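Long-range contacts in plasmodesmata-located protein 5 (PDB 6GRE), which modulates cell-to-cell trafficking in plants, lowering plasmodesmal permeability through callose deposition during salicylic acid-triggered immune responses: residues Val12-Lys17 / Ser91-Gly96; Thr37-Thr42 / Thr73-Cys78; Thr59-Tyr64 / Asn109-Gly114; Lys118-Asn123 / Gly198-Ser203; Gly164-Ser169 / Cys205-Ser210. One frame throughout, in Å; residues are numbered along the deposited sequence.

Interaction 1. Residues Val12-Lys17 / Ser91-Gly96. With NAG (2-acetamido-2-deoxy-beta-D-glucopyranose), chain C.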
# COMPACT_ATOMS: atom_id res chain seq x y z
N VAL A 12 -2.96 1.03 10.29
CA VAL A 12 -2.37 0.21 11.30
C VAL A 12 -1.47 1.10 12.16
O VAL A 12 -0.56 1.73 11.61
CB VAL A 12 -1.55 -0.94 10.71
CG1 VAL A 12 -1.03 -1.86 11.81
CG2 VAL A 12 -2.34 -1.69 9.66
N CYS A 13 -1.69 1.07 13.48
CA CYS A 13 -1.04 1.97 14.46
C CYS A 13 -0.51 1.12 15.63
O CYS A 13 -1.28 0.39 16.23
CB CYS A 13 -2.02 3.01 14.98
SG CYS A 13 -3.03 3.82 13.70
N SER A 14 0.78 1.19 15.93
CA SER A 14 1.39 0.37 17.02
C SER A 14 0.78 0.72 18.37
O SER A 14 0.51 1.89 18.63
CB SER A 14 2.89 0.52 17.06
OG SER A 14 3.26 1.88 17.32
N PRO A 15 0.52 -0.27 19.26
CA PRO A 15 0.24 0.02 20.67
C PRO A 15 1.28 0.92 21.34
O PRO A 15 0.91 1.80 22.10
CB PRO A 15 0.28 -1.37 21.32
CG PRO A 15 -0.20 -2.29 20.22
CD PRO A 15 0.36 -1.70 18.94
N ALA A 16 2.55 0.69 21.04
CA ALA A 16 3.65 1.47 21.62
C ALA A 16 3.60 2.91 21.10
O ALA A 16 3.48 3.13 19.90
CB ALA A 16 4.98 0.82 21.32
N LYS A 17 3.72 3.86 22.04
CA LYS A 17 3.63 5.31 21.78
C LYS A 17 4.95 6.00 22.13
O LYS A 17 5.64 5.60 23.07
CB LYS A 17 2.52 5.97 22.59
CG LYS A 17 1.14 5.32 22.55
CD LYS A 17 0.66 5.00 21.15
CE LYS A 17 -0.73 4.41 21.13
NZ LYS A 17 -1.77 5.46 21.27
N SER A 91 -2.24 8.86 15.96
CA SER A 91 -1.76 9.82 16.96
C SER A 91 -0.28 9.56 17.32
O SER A 91 0.63 9.81 16.50
CB SER A 91 -2.67 9.83 18.17
OG SER A 91 -2.65 8.58 18.84
N ASN A 92 -0.02 9.07 18.54
CA ASN A 92 1.35 9.03 19.02
C ASN A 92 1.98 7.63 18.90
O ASN A 92 2.96 7.36 19.58
CB ASN A 92 1.43 9.59 20.45
CG ASN A 92 0.59 8.81 21.44
OD1 ASN A 92 -0.22 7.98 21.06
ND2 ASN A 92 0.80 9.07 22.72
N SER A 93 1.49 6.80 17.97
CA SER A 93 2.10 5.50 17.70
C SER A 93 3.49 5.68 17.07
O SER A 93 3.65 6.49 16.19
CB SER A 93 1.23 4.69 16.78
OG SER A 93 0.08 4.22 17.46
N TYR A 94 4.45 4.86 17.50
CA TYR A 94 5.74 4.80 16.85
C TYR A 94 5.58 4.34 15.39
O TYR A 94 6.27 4.85 14.51
CB TYR A 94 6.70 3.83 17.53
CG TYR A 94 7.43 4.39 18.73
CD1 TYR A 94 8.45 5.31 18.56
CD2 TYR A 94 7.13 3.96 20.00
CE1 TYR A 94 9.14 5.83 19.65
CE2 TYR A 94 7.81 4.46 21.10
CZ TYR A 94 8.81 5.40 20.92
OH TYR A 94 9.47 5.89 22.01
N SER A 95 4.68 3.37 15.16
CA SER A 95 4.50 2.79 13.82
C SER A 95 3.10 3.15 13.29
O SER A 95 2.10 3.00 13.98
CB SER A 95 4.72 1.30 13.85
OG SER A 95 5.82 0.95 14.69
N GLY A 96 3.05 3.64 12.05
CA GLY A 96 1.80 3.99 11.42
C GLY A 96 1.86 3.60 9.95
O GLY A 96 2.88 3.79 9.28
C1 NAG C . 10.85 0.96 18.86
C2 NAG C . 12.19 0.56 19.47
C3 NAG C . 12.03 -0.64 20.37
C4 NAG C . 10.96 -0.35 21.41
C5 NAG C . 9.67 0.19 20.78
C6 NAG C . 8.72 0.74 21.83
C7 NAG C . 14.14 1.07 18.11
C8 NAG C . 15.09 0.58 17.06
N2 NAG C . 13.18 0.23 18.47
O3 NAG C . 13.29 -0.90 21.00
O4 NAG C . 10.68 -1.55 22.15
O5 NAG C . 9.93 1.27 19.88
O6 NAG C . 9.36 1.83 22.54
O7 NAG C . 14.24 2.19 18.59
O HOH W 1 -2.18 5.36 18.51
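In the first Gnk2-homologous (DUF26) domain, edge strand 10-13 ends against the loop that follows helix 72-90, where S14, A16 and K17 meet N92-S95. C13 and G96 form one antiparallel non-hydrogen-bonded pair; K17 and S93 make a second, single bridge, shifted by one residue. S14 is gripped at three points. Its N gives a straight bond to S95 O (163° at the hydrogen), its O takes S93 OG at 2.6 Å on an in-plane lone pair, and its OG accepts S95 N at 3.0 Å. The same OG, set between the backbone N and the carbonyl carbon (chi1 61°), donates to A16 O at 2.9 Å. A16 O also receives Y94 N, at 3.1 Å. K17 crosses N92 at about a right angle, bending at chi2 and chi4, and NZ reaches N92 OD1 at 3.0 Å; a water joins NZ to S93 OG. The Y94 ring has A16 CB near CD2 and, over one face, O5 of the N-acetylglucosamine linked to N109. C13 SG is disulfide-bonded to C90. Serine hydroxyls and backbone groups thus share the main-chain polar atoms of this surface loop, while the covalent bond to C90 fixes the strand beside the helix end.

Interaction 2. Residues Thr37-Thr42 / Thr73-Cys78. With SO4 (sulfate ion), chain L.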
# COMPACT_ATOMS: atom_id res chain seq x y z
N THR A 37 6.60 16.65 -0.15
CA THR A 37 7.56 17.31 -1.02
C THR A 37 8.04 16.40 -2.16
O THR A 37 8.15 16.83 -3.30
CB THR A 37 8.78 17.75 -0.21
OG1 THR A 37 8.25 18.64 0.77
CG2 THR A 37 9.84 18.43 -1.04
N SER A 38 8.37 15.15 -1.80
CA SER A 38 8.99 14.18 -2.70
C SER A 38 8.05 13.78 -3.85
O SER A 38 8.53 13.37 -4.91
CB SER A 38 9.43 12.98 -1.89
OG SER A 38 10.13 12.04 -2.70
N THR A 39 6.74 13.90 -3.67
CA THR A 39 5.76 13.45 -4.67
C THR A 39 5.91 14.23 -5.98
O THR A 39 5.45 13.77 -7.03
CB THR A 39 4.33 13.56 -4.15
OG1 THR A 39 4.03 14.94 -3.93
CG2 THR A 39 4.11 12.78 -2.88
N ALA A 40 6.55 15.41 -5.93
CA ALA A 40 6.81 16.20 -7.12
C ALA A 40 7.77 15.45 -8.06
O ALA A 40 7.70 15.64 -9.27
CB ALA A 40 7.36 17.55 -6.73
N GLN A 41 8.65 14.62 -7.51
CA GLN A 41 9.72 13.96 -8.26
C GLN A 41 9.43 12.48 -8.56
O GLN A 41 9.86 11.96 -9.58
CB GLN A 41 11.05 14.06 -7.51
CG GLN A 41 11.52 15.49 -7.26
CD GLN A 41 11.53 15.82 -5.78
OE1 GLN A 41 12.31 15.27 -5.01
NE2 GLN A 41 10.65 16.73 -5.38
N THR A 42 8.74 11.78 -7.66
CA THR A 42 8.70 10.32 -7.75
C THR A 42 7.48 9.77 -7.01
O THR A 42 6.97 10.37 -6.06
CB THR A 42 9.99 9.71 -7.18
OG1 THR A 42 9.95 8.30 -7.38
CG2 THR A 42 10.19 10.01 -5.71
N THR A 73 0.60 15.48 -9.58
CA THR A 73 -0.46 16.25 -8.91
C THR A 73 -1.37 15.32 -8.09
O THR A 73 -1.72 15.62 -6.96
CB THR A 73 -1.26 17.07 -9.92
OG1 THR A 73 -0.33 18.03 -10.43
CG2 THR A 73 -2.47 17.76 -9.31
N ALA A 74 -1.79 14.21 -8.71
CA ALA A 74 -2.66 13.24 -8.07
C ALA A 74 -1.92 12.57 -6.89
O ALA A 74 -2.53 12.30 -5.87
CB ALA A 74 -3.10 12.21 -9.08
N CYS A 75 -0.63 12.32 -7.07
CA CYS A 75 0.21 11.68 -6.05
C CYS A 75 0.34 12.63 -4.85
O CYS A 75 0.13 12.24 -3.71
CB CYS A 75 1.54 11.27 -6.65
SG CYS A 75 2.66 10.40 -5.53
N SER A 76 0.63 13.91 -5.12
CA SER A 76 0.70 14.92 -4.05
C SER A 76 -0.62 14.98 -3.26
O SER A 76 -0.60 14.97 -2.04
CB SER A 76 1.05 16.28 -4.59
OG SER A 76 2.16 16.17 -5.45
N THR A 77 -1.75 15.04 -3.98
CA THR A 77 -3.05 15.16 -3.33
C THR A 77 -3.30 13.97 -2.39
O THR A 77 -3.77 14.13 -1.26
CB THR A 77 -4.17 15.27 -4.37
OG1 THR A 77 -3.90 16.46 -5.13
CG2 THR A 77 -5.54 15.33 -3.73
N CYS A 78 -3.00 12.77 -2.89
CA CYS A 78 -3.22 11.56 -2.11
C CYS A 78 -2.33 11.55 -0.87
O CYS A 78 -2.80 11.30 0.23
CB CYS A 78 -2.97 10.32 -2.96
SG CYS A 78 -3.51 8.79 -2.16
S SO4 L . 8.43 6.11 -10.10
O1 SO4 L . 7.33 5.45 -10.85
O2 SO4 L . 8.73 5.39 -8.83
O3 SO4 L . 9.65 6.14 -10.95
O4 SO4 L . 8.03 7.52 -9.82
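T39 meets C75 and S76 where segment 37-42, at the C-terminal part of helix 23-38, passes the first turns of helix 72-90, the two helices of the first DUF26 domain. The contact is small, 163 Å² in all, and T39 supplies most of it from its side. Its CB bond points at the second helix, and the two branches divide the work: CG2 lies 3.8 Å from C75 SG, while OG1 comes to 2.7 Å from S76 OG. T39 OG1 stands between its own backbone N and carbonyl carbon (chi1 64°).

Each hydroxyl also has a main-chain acceptor one turn back, T39 OG1 at V36 O and S76 OG at P72 O, which ties T39 to the preceding turn of chain and S76 to its own helix. In the next shell, C75 SG is disulfide-bonded to C66 of strand 60-66, and this fixes the sulfur against which T39 rests. Y64 OH, from the same strand, is hydrogen-bonded to S38 OG and to T42 O, so segment 38-42 is held from the sheet side as well. Within this segment S38 O accepts both Q41 N and T42 N. Farther out T42 OG1, hydrogen-bonded to Y44 O, lies 3.2 Å from O4 of a sulfate ion, probably from the crystallisation liquor, which is hydrogen-bonded to R43 N.

Interaction 3. Residues Thr59-Tyr64 / Asn109-Gly114. With NAG (2-acetamido-2-deoxy-beta-D-glucopyranose), chain C.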
# COMPACT_ATOMS: atom_id res chain seq x y z
N THR A 59 15.04 8.09 15.84
CA THR A 59 15.16 7.92 14.39
C THR A 59 13.87 7.30 13.84
O THR A 59 13.39 6.31 14.37
CB THR A 59 16.38 7.07 14.04
OG1 THR A 59 17.55 7.80 14.43
CG2 THR A 59 16.49 6.76 12.56
N VAL A 60 13.38 7.89 12.76
CA VAL A 60 12.14 7.45 12.07
C VAL A 60 12.51 7.02 10.65
O VAL A 60 13.27 7.64 9.99
CB VAL A 60 11.06 8.54 11.96
CG1 VAL A 60 9.69 7.89 11.71
CG2 VAL A 60 11.04 9.49 13.14
N TYR A 61 11.86 5.94 10.20
CA TYR A 61 12.03 5.37 8.88
C TYR A 61 10.66 5.35 8.21
O TYR A 61 9.69 4.95 8.82
CB TYR A 61 12.57 3.95 8.97
CG TYR A 61 13.87 3.81 9.73
CD1 TYR A 61 13.87 3.71 11.11
CD2 TYR A 61 15.08 3.78 9.07
CE1 TYR A 61 15.05 3.59 11.82
CE2 TYR A 61 16.28 3.66 9.76
CZ TYR A 61 16.26 3.56 11.15
OH TYR A 61 17.44 3.46 11.83
N GLY A 62 10.63 5.73 6.94
CA GLY A 62 9.34 5.71 6.28
C GLY A 62 9.44 5.62 4.79
O GLY A 62 10.48 5.86 4.16
N ILE A 63 8.27 5.30 4.20
CA ILE A 63 8.08 5.37 2.77
C ILE A 63 6.73 6.01 2.47
O ILE A 63 5.81 5.98 3.31
CB ILE A 63 8.15 3.97 2.12
CG1 ILE A 63 6.96 3.09 2.53
CG2 ILE A 63 9.47 3.29 2.39
CD1 ILE A 63 6.78 1.83 1.71
N TYR A 64 6.59 6.51 1.25
CA TYR A 64 5.27 6.61 0.65
C TYR A 64 5.31 5.92 -0.71
O TYR A 64 6.37 5.72 -1.30
CB TYR A 64 4.82 8.05 0.44
CG TYR A 64 5.58 8.75 -0.64
CD1 TYR A 64 6.79 9.37 -0.35
CD2 TYR A 64 5.12 8.81 -1.95
CE1 TYR A 64 7.53 10.00 -1.34
CE2 TYR A 64 5.85 9.44 -2.94
CZ TYR A 64 7.06 10.03 -2.64
OH TYR A 64 7.79 10.68 -3.60
N ASN A 109 9.91 2.91 13.77
CA ASN A 109 11.12 3.30 14.53
C ASN A 109 12.27 2.31 14.28
O ASN A 109 13.25 2.30 14.99
CB ASN A 109 10.78 3.46 16.01
CG ASN A 109 10.59 2.15 16.74
OD1 ASN A 109 10.13 1.16 16.16
ND2 ASN A 109 10.96 2.12 18.01
N LYS A 110 12.13 1.48 13.25
CA LYS A 110 13.19 0.66 12.72
C LYS A 110 12.95 0.52 11.22
O LYS A 110 11.83 0.72 10.75
CB LYS A 110 13.19 -0.72 13.40
CG LYS A 110 11.95 -1.55 13.14
CD LYS A 110 11.91 -2.87 13.86
CE LYS A 110 10.56 -3.55 13.75
NZ LYS A 110 9.45 -2.69 14.25
N SER A 111 14.00 0.24 10.47
CA SER A 111 13.86 0.06 9.03
C SER A 111 13.02 -1.19 8.75
O SER A 111 13.17 -2.23 9.39
CB SER A 111 15.18 -0.02 8.36
OG SER A 111 15.03 -0.11 6.95
N PHE A 112 12.11 -1.07 7.77
CA PHE A 112 11.37 -2.22 7.23
C PHE A 112 11.71 -2.40 5.75
O PHE A 112 11.07 -3.22 5.09
CB PHE A 112 9.86 -2.04 7.43
CG PHE A 112 9.32 -0.71 6.97
CD1 PHE A 112 9.02 -0.46 5.64
CD2 PHE A 112 9.12 0.32 7.88
CE1 PHE A 112 8.55 0.78 5.22
CE2 PHE A 112 8.65 1.56 7.47
CZ PHE A 112 8.35 1.79 6.14
N LEU A 113 12.70 -1.68 5.21
CA LEU A 113 13.01 -1.75 3.76
C LEU A 113 13.53 -3.14 3.41
O LEU A 113 14.47 -3.68 4.04
CB LEU A 113 14.04 -0.71 3.33
CG LEU A 113 13.67 0.75 3.53
CD1 LEU A 113 14.78 1.63 3.00
CD2 LEU A 113 12.35 1.11 2.85
N GLY A 114 12.91 -3.73 2.38
CA GLY A 114 13.31 -5.03 1.90
C GLY A 114 12.97 -6.19 2.82
O GLY A 114 13.42 -7.31 2.61
C1 NAG C . 10.85 0.96 18.86
C2 NAG C . 12.19 0.56 19.47
C3 NAG C . 12.03 -0.64 20.37
C4 NAG C . 10.96 -0.35 21.41
C5 NAG C . 9.67 0.19 20.78
C6 NAG C . 8.72 0.74 21.83
C7 NAG C . 14.14 1.07 18.11
C8 NAG C . 15.09 0.58 17.06
N2 NAG C . 13.18 0.23 18.47
O3 NAG C . 13.29 -0.90 21.00
O4 NAG C . 10.68 -1.55 22.15
O5 NAG C . 9.93 1.27 19.88
O6 NAG C . 9.36 1.83 22.54
O7 NAG C . 14.24 2.19 18.59
O HOH W 2 14.51 4.74 16.21
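Y61, on strand 60-66 of the first DUF26 sheet, lays its ring against the backbone of K110 and S111 in the connection that leads out of strand 103-108. Its CB faces this connection and lies 3.8 Å from K110 O. CG, anti to the carbonyl carbon (chi1 -57°), comes near S111 N, which sits 3.5 Å above the ring plane, over the centre. On one flank CD1 approaches K110 C to 3.3 Å and CE1 meets K110 CA; on the other, CD2 and CE2 meet S111 CB. That methylene makes a CH-pi contact, 4.2 Å from the Y61 ring centroid and 26° off the normal. CZ still has S111 N near it, so peptide and serine together cover one face of the ring.

Farther along the strand I63 continues the contact with carbon alone. Its CG1 lies at the edge of the F112 ring, in plane, 3.9 Å from F112 CE1, and CG2 meets L113 CD2 at 3.6 Å. R106 makes a cation-pi contact with the F112 ring. At the other end a water lies within hydrogen-bonding distance of T59 O and N109 O, bridging the two carbonyls, and N109 ND2 carries an N-linked N-acetylglucosamine through a 1.4 Å bond to its C1. Backbone bonds place strand 60-66 between strands 44-49 and 103-108. V60 turns its side chain the other way, onto helix 23-38, whereas Y61, I63 and L113 also touch strand 44-49.

Interaction 4. Residues Lys118-Asn123 / Gly198-Ser203. With EDO (1,2-ethanediol), chain G.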
# COMPACT_ATOMS: atom_id res chain seq x y z
N LYS A 118 4.06 -11.00 4.14
CA LYS A 118 2.92 -11.47 3.37
C LYS A 118 1.69 -11.61 4.27
O LYS A 118 0.70 -12.20 3.84
CB LYS A 118 3.28 -12.79 2.69
CG LYS A 118 4.40 -12.65 1.67
CD LYS A 118 4.64 -13.87 0.85
CE LYS A 118 5.13 -15.03 1.68
NZ LYS A 118 5.22 -16.26 0.85
N THR A 119 1.77 -11.15 5.52
CA THR A 119 0.64 -11.32 6.45
C THR A 119 -0.58 -10.55 5.93
O THR A 119 -0.48 -9.43 5.41
CB THR A 119 0.97 -10.92 7.88
OG1 THR A 119 1.32 -9.55 7.97
CG2 THR A 119 2.10 -11.72 8.47
N LEU A 120 -1.76 -11.15 6.15
CA LEU A 120 -2.99 -10.53 5.77
C LEU A 120 -3.33 -9.35 6.67
O LEU A 120 -3.23 -9.44 7.91
CB LEU A 120 -4.11 -11.56 5.85
CG LEU A 120 -5.48 -10.97 5.52
CD1 LEU A 120 -5.58 -10.70 4.02
CD2 LEU A 120 -6.59 -11.89 5.97
N ILE A 121 -3.71 -8.22 6.05
CA ILE A 121 -4.34 -7.14 6.74
C ILE A 121 -5.85 -7.19 6.50
O ILE A 121 -6.62 -7.28 7.45
CB ILE A 121 -3.73 -5.79 6.37
CG1 ILE A 121 -2.24 -5.78 6.73
CG2 ILE A 121 -4.51 -4.66 7.02
CD1 ILE A 121 -1.50 -4.55 6.31
N LEU A 122 -6.29 -7.11 5.25
CA LEU A 122 -7.71 -6.92 4.96
C LEU A 122 -8.05 -7.58 3.63
O LEU A 122 -7.40 -7.36 2.63
CB LEU A 122 -8.00 -5.42 4.87
CG LEU A 122 -9.38 -5.04 4.32
CD1 LEU A 122 -10.47 -5.47 5.28
CD2 LEU A 122 -9.48 -3.54 4.12
N ASN A 123 -9.10 -8.39 3.62
CA ASN A 123 -9.64 -9.00 2.42
C ASN A 123 -11.16 -8.83 2.46
O ASN A 123 -11.81 -9.30 3.40
CB ASN A 123 -9.22 -10.47 2.35
CG ASN A 123 -9.83 -11.32 1.27
OD1 ASN A 123 -9.83 -12.54 1.42
ND2 ASN A 123 -10.34 -10.74 0.20
N GLY A 198 -13.33 -7.47 -5.51
CA GLY A 198 -12.79 -7.81 -4.21
C GLY A 198 -11.38 -7.30 -4.09
O GLY A 198 -10.77 -6.83 -5.06
N TYR A 199 -10.83 -7.37 -2.89
CA TYR A 199 -9.50 -6.86 -2.66
C TYR A 199 -8.81 -7.65 -1.57
O TYR A 199 -9.45 -8.12 -0.62
CB TYR A 199 -9.45 -5.37 -2.35
CG TYR A 199 -10.43 -4.83 -1.34
CD1 TYR A 199 -10.23 -4.96 0.03
CD2 TYR A 199 -11.54 -4.12 -1.76
CE1 TYR A 199 -11.10 -4.38 0.95
CE2 TYR A 199 -12.43 -3.56 -0.85
CZ TYR A 199 -12.20 -3.70 0.50
OH TYR A 199 -13.12 -3.14 1.37
N VAL A 200 -7.50 -7.82 -1.70
CA VAL A 200 -6.66 -8.44 -0.72
C VAL A 200 -5.50 -7.50 -0.46
O VAL A 200 -4.68 -7.25 -1.37
CB VAL A 200 -6.10 -9.79 -1.19
CG1 VAL A 200 -5.08 -10.36 -0.23
CG2 VAL A 200 -7.20 -10.79 -1.44
N TYR A 201 -5.34 -7.06 0.78
CA TYR A 201 -4.24 -6.23 1.22
C TYR A 201 -3.41 -7.07 2.17
O TYR A 201 -3.91 -7.44 3.26
CB TYR A 201 -4.76 -4.94 1.90
CG TYR A 201 -5.37 -3.96 0.93
CD1 TYR A 201 -4.58 -3.06 0.23
CD2 TYR A 201 -6.72 -3.99 0.66
CE1 TYR A 201 -5.12 -2.20 -0.71
CE2 TYR A 201 -7.29 -3.14 -0.29
CZ TYR A 201 -6.47 -2.29 -1.01
OH TYR A 201 -7.06 -1.47 -1.92
N LEU A 202 -2.18 -7.36 1.76
CA LEU A 202 -1.17 -7.96 2.64
C LEU A 202 -0.26 -6.85 3.13
O LEU A 202 -0.28 -5.72 2.66
CB LEU A 202 -0.39 -9.02 1.89
CG LEU A 202 -1.21 -10.10 1.20
CD1 LEU A 202 -0.29 -11.13 0.54
CD2 LEU A 202 -2.21 -10.78 2.14
N SER A 203 0.60 -7.18 4.08
CA SER A 203 1.41 -6.15 4.63
C SER A 203 2.22 -5.39 3.56
O SER A 203 2.31 -4.17 3.59
CB SER A 203 2.30 -6.71 5.69
OG SER A 203 3.07 -5.68 6.27
C1 EDO G . -16.14 -1.46 1.10
O1 EDO G . -15.24 -1.85 0.06
C2 EDO G . -17.53 -2.04 0.82
O2 EDO G . -18.20 -1.27 -0.19
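L122 and Y201 pair across two antiparallel strands of the second DUF26 sheet, edge strand 120-125 and its neighbour 198-202, and the ladder is broken by a classic beta bulge. Among the backbone bonds, Y201 O accepts both I121 N at 2.9 Å and L122 N at 3.1 Å, each donor lying in the carbonyl plane; Y201 N returns to L122 O at 2.8 Å. S203 N closes the end of the ladder on T119 O. One side chain joins in: N123 ND2 donates a hydrogen to Y199 O at 2.9 Å, from 42° above the carbonyl plane.

Apolar contacts fill in between. L120 and L202 cross at about a right angle, CD1 to CD2 3.9 Å, and L122 CD2 packs 3.7 Å from Y199 CE1. I121 CD1 reaches S203 CA, 3.7 Å away, and the side chain also touches F97; I121 and S203 line the pocket that holds 2-(2-ethoxyethoxy)ethanol. Polar ends find partners beyond the two strands: Y199 OH bonds to an ethanediol probably from the crystallisation liquor, Y201 OH to R208 and S203 OG to R106 of the first domain. One carbonyl gripping two successive N-H groups absorbs the extra residue without losing hydrogen bonds.

Interaction 5. Residues Gly164-Ser169 / Cys205-Ser210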
# COMPACT_ATOMS: atom_id res chain seq x y z
N GLY A 164 -8.37 -5.03 -12.98
CA GLY A 164 -7.56 -5.49 -11.86
C GLY A 164 -6.35 -4.62 -11.69
O GLY A 164 -5.80 -4.07 -12.66
N VAL A 165 -5.92 -4.49 -10.44
CA VAL A 165 -4.73 -3.76 -10.07
C VAL A 165 -3.99 -4.56 -9.02
O VAL A 165 -4.58 -5.07 -8.06
CB VAL A 165 -5.06 -2.35 -9.53
CG1 VAL A 165 -3.82 -1.56 -9.12
CG2 VAL A 165 -5.89 -1.55 -10.51
N ALA A 166 -2.67 -4.60 -9.14
CA ALA A 166 -1.83 -5.21 -8.06
C ALA A 166 -0.62 -4.34 -7.85
O ALA A 166 -0.08 -3.77 -8.80
CB ALA A 166 -1.41 -6.60 -8.39
N GLN A 167 -0.18 -4.17 -6.62
CA GLN A 167 1.00 -3.33 -6.36
C GLN A 167 1.76 -3.90 -5.17
O GLN A 167 1.14 -4.34 -4.17
CB GLN A 167 0.68 -1.85 -6.07
CG GLN A 167 1.92 -0.93 -6.09
CD GLN A 167 1.78 0.58 -6.33
OE1 GLN A 167 2.60 1.30 -6.99
NE2 GLN A 167 0.78 1.13 -5.69
N CYS A 168 3.08 -3.93 -5.30
CA CYS A 168 3.99 -4.23 -4.21
C CYS A 168 4.59 -2.97 -3.63
O CYS A 168 4.88 -2.03 -4.36
CB CYS A 168 5.21 -4.97 -4.74
SG CYS A 168 4.72 -6.61 -5.26
N SER A 169 4.80 -2.95 -2.32
CA SER A 169 5.58 -1.92 -1.69
C SER A 169 6.92 -1.81 -2.44
O SER A 169 7.56 -2.80 -2.72
CB SER A 169 5.74 -2.28 -0.26
OG SER A 169 6.28 -1.21 0.50
N CYS A 205 1.98 -5.90 -0.00
CA CYS A 205 1.45 -5.84 -1.36
C CYS A 205 -0.07 -5.96 -1.32
O CYS A 205 -0.67 -6.32 -0.30
CB CYS A 205 2.02 -6.92 -2.27
SG CYS A 205 1.53 -8.60 -1.85
N TYR A 206 -0.70 -5.68 -2.46
CA TYR A 206 -2.13 -5.86 -2.58
C TYR A 206 -2.53 -6.27 -3.99
O TYR A 206 -1.79 -6.03 -4.95
CB TYR A 206 -2.93 -4.62 -2.16
CG TYR A 206 -2.85 -3.42 -3.07
CD1 TYR A 206 -3.58 -3.38 -4.25
CD2 TYR A 206 -2.11 -2.29 -2.75
CE1 TYR A 206 -3.56 -2.28 -5.08
CE2 TYR A 206 -2.11 -1.17 -3.56
CZ TYR A 206 -2.85 -1.16 -4.72
OH TYR A 206 -2.81 -0.09 -5.55
N ALA A 207 -3.70 -6.89 -4.10
CA ALA A 207 -4.28 -7.19 -5.40
C ALA A 207 -5.78 -6.93 -5.28
O ALA A 207 -6.38 -7.30 -4.26
CB ALA A 207 -4.00 -8.60 -5.81
N ARG A 208 -6.39 -6.33 -6.30
CA ARG A 208 -7.80 -6.03 -6.23
C ARG A 208 -8.40 -6.04 -7.63
O ARG A 208 -7.68 -5.87 -8.64
CB ARG A 208 -8.03 -4.67 -5.55
CG ARG A 208 -7.40 -3.47 -6.23
CD ARG A 208 -7.52 -2.22 -5.36
NE ARG A 208 -7.02 -1.04 -6.07
CZ ARG A 208 -6.39 0.00 -5.51
NH1 ARG A 208 -6.12 0.03 -4.21
NH2 ARG A 208 -6.06 1.04 -6.27
N PHE A 209 -9.70 -6.23 -7.70
CA PHE A 209 -10.38 -6.16 -8.97
C PHE A 209 -11.79 -5.62 -8.77
O PHE A 209 -12.37 -5.66 -7.69
CB PHE A 209 -10.39 -7.49 -9.74
CG PHE A 209 -11.46 -8.47 -9.32
CD1 PHE A 209 -11.35 -9.13 -8.13
CD2 PHE A 209 -12.52 -8.79 -10.16
CE1 PHE A 209 -12.32 -10.03 -7.74
CE2 PHE A 209 -13.47 -9.72 -9.80
CZ PHE A 209 -13.36 -10.36 -8.58
N SER A 210 -12.34 -5.11 -9.87
CA SER A 210 -13.69 -4.56 -9.87
C SER A 210 -14.40 -5.04 -11.13
O SER A 210 -13.77 -5.26 -12.14
CB SER A 210 -13.67 -3.05 -9.78
OG SER A 210 -12.90 -2.49 -10.84
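V165-R208 and Q167-Y206 are the hydrogen-bonded pairs of a regular antiparallel ladder between strands 162-168 and 205-211, whose segment axes run 171° apart and 4.7 Å from each other in the middle of the second DUF26 sheet. Two bonds close each pair, among them V165 N to R208 O (2.9 Å) in the first and Y206 N to Q167 O (2.8 Å) in the second. Between them the CA atoms of A166 and A207 come to 4.1 Å.

On the face bearing V165, Q167, Y206 and R208, the Y206 ring takes Q167 CB over one side, a CH-pi contact 4.2 Å from the ring centroid. V165 lies side by side with the tyrosine, its CG1 4.1 Å from Y206 CE1. Y206 OH stands 3.2 Å above the R208 guanidinium plane, toward the rim, while R208 NH2 bonds to E101 O of the first domain. On the other face A166 CB meets A207 CB. The disulfides C168-C177 and C205-C180 both lead to helix 174-192. One face is therefore pinned covalently to that helix, and the other offers a tyrosine and a charged group to the first domain.

Overall arrangement
From the N terminus, interaction 1 closes the longest loop of the three contacts in the first DUF26 domain, joining edge strand 10-13 to the end of helix 72-90. Interaction 2 lies wholly within that loop and ties the two helices. Interaction 3 crosses both: it starts inside the loop of interaction 2 and ends beyond interaction 1, touching it at Y94 and N109 and interaction 2 through Y64. The second domain's two contacts come in series after the first three but cross each other. They meet at the neighbouring strands 198-202 (interaction 4) and 205-211 (interaction 5), building one sheet from edge to interior. I63 against S169 links interactions 3 and 5 across the two domains.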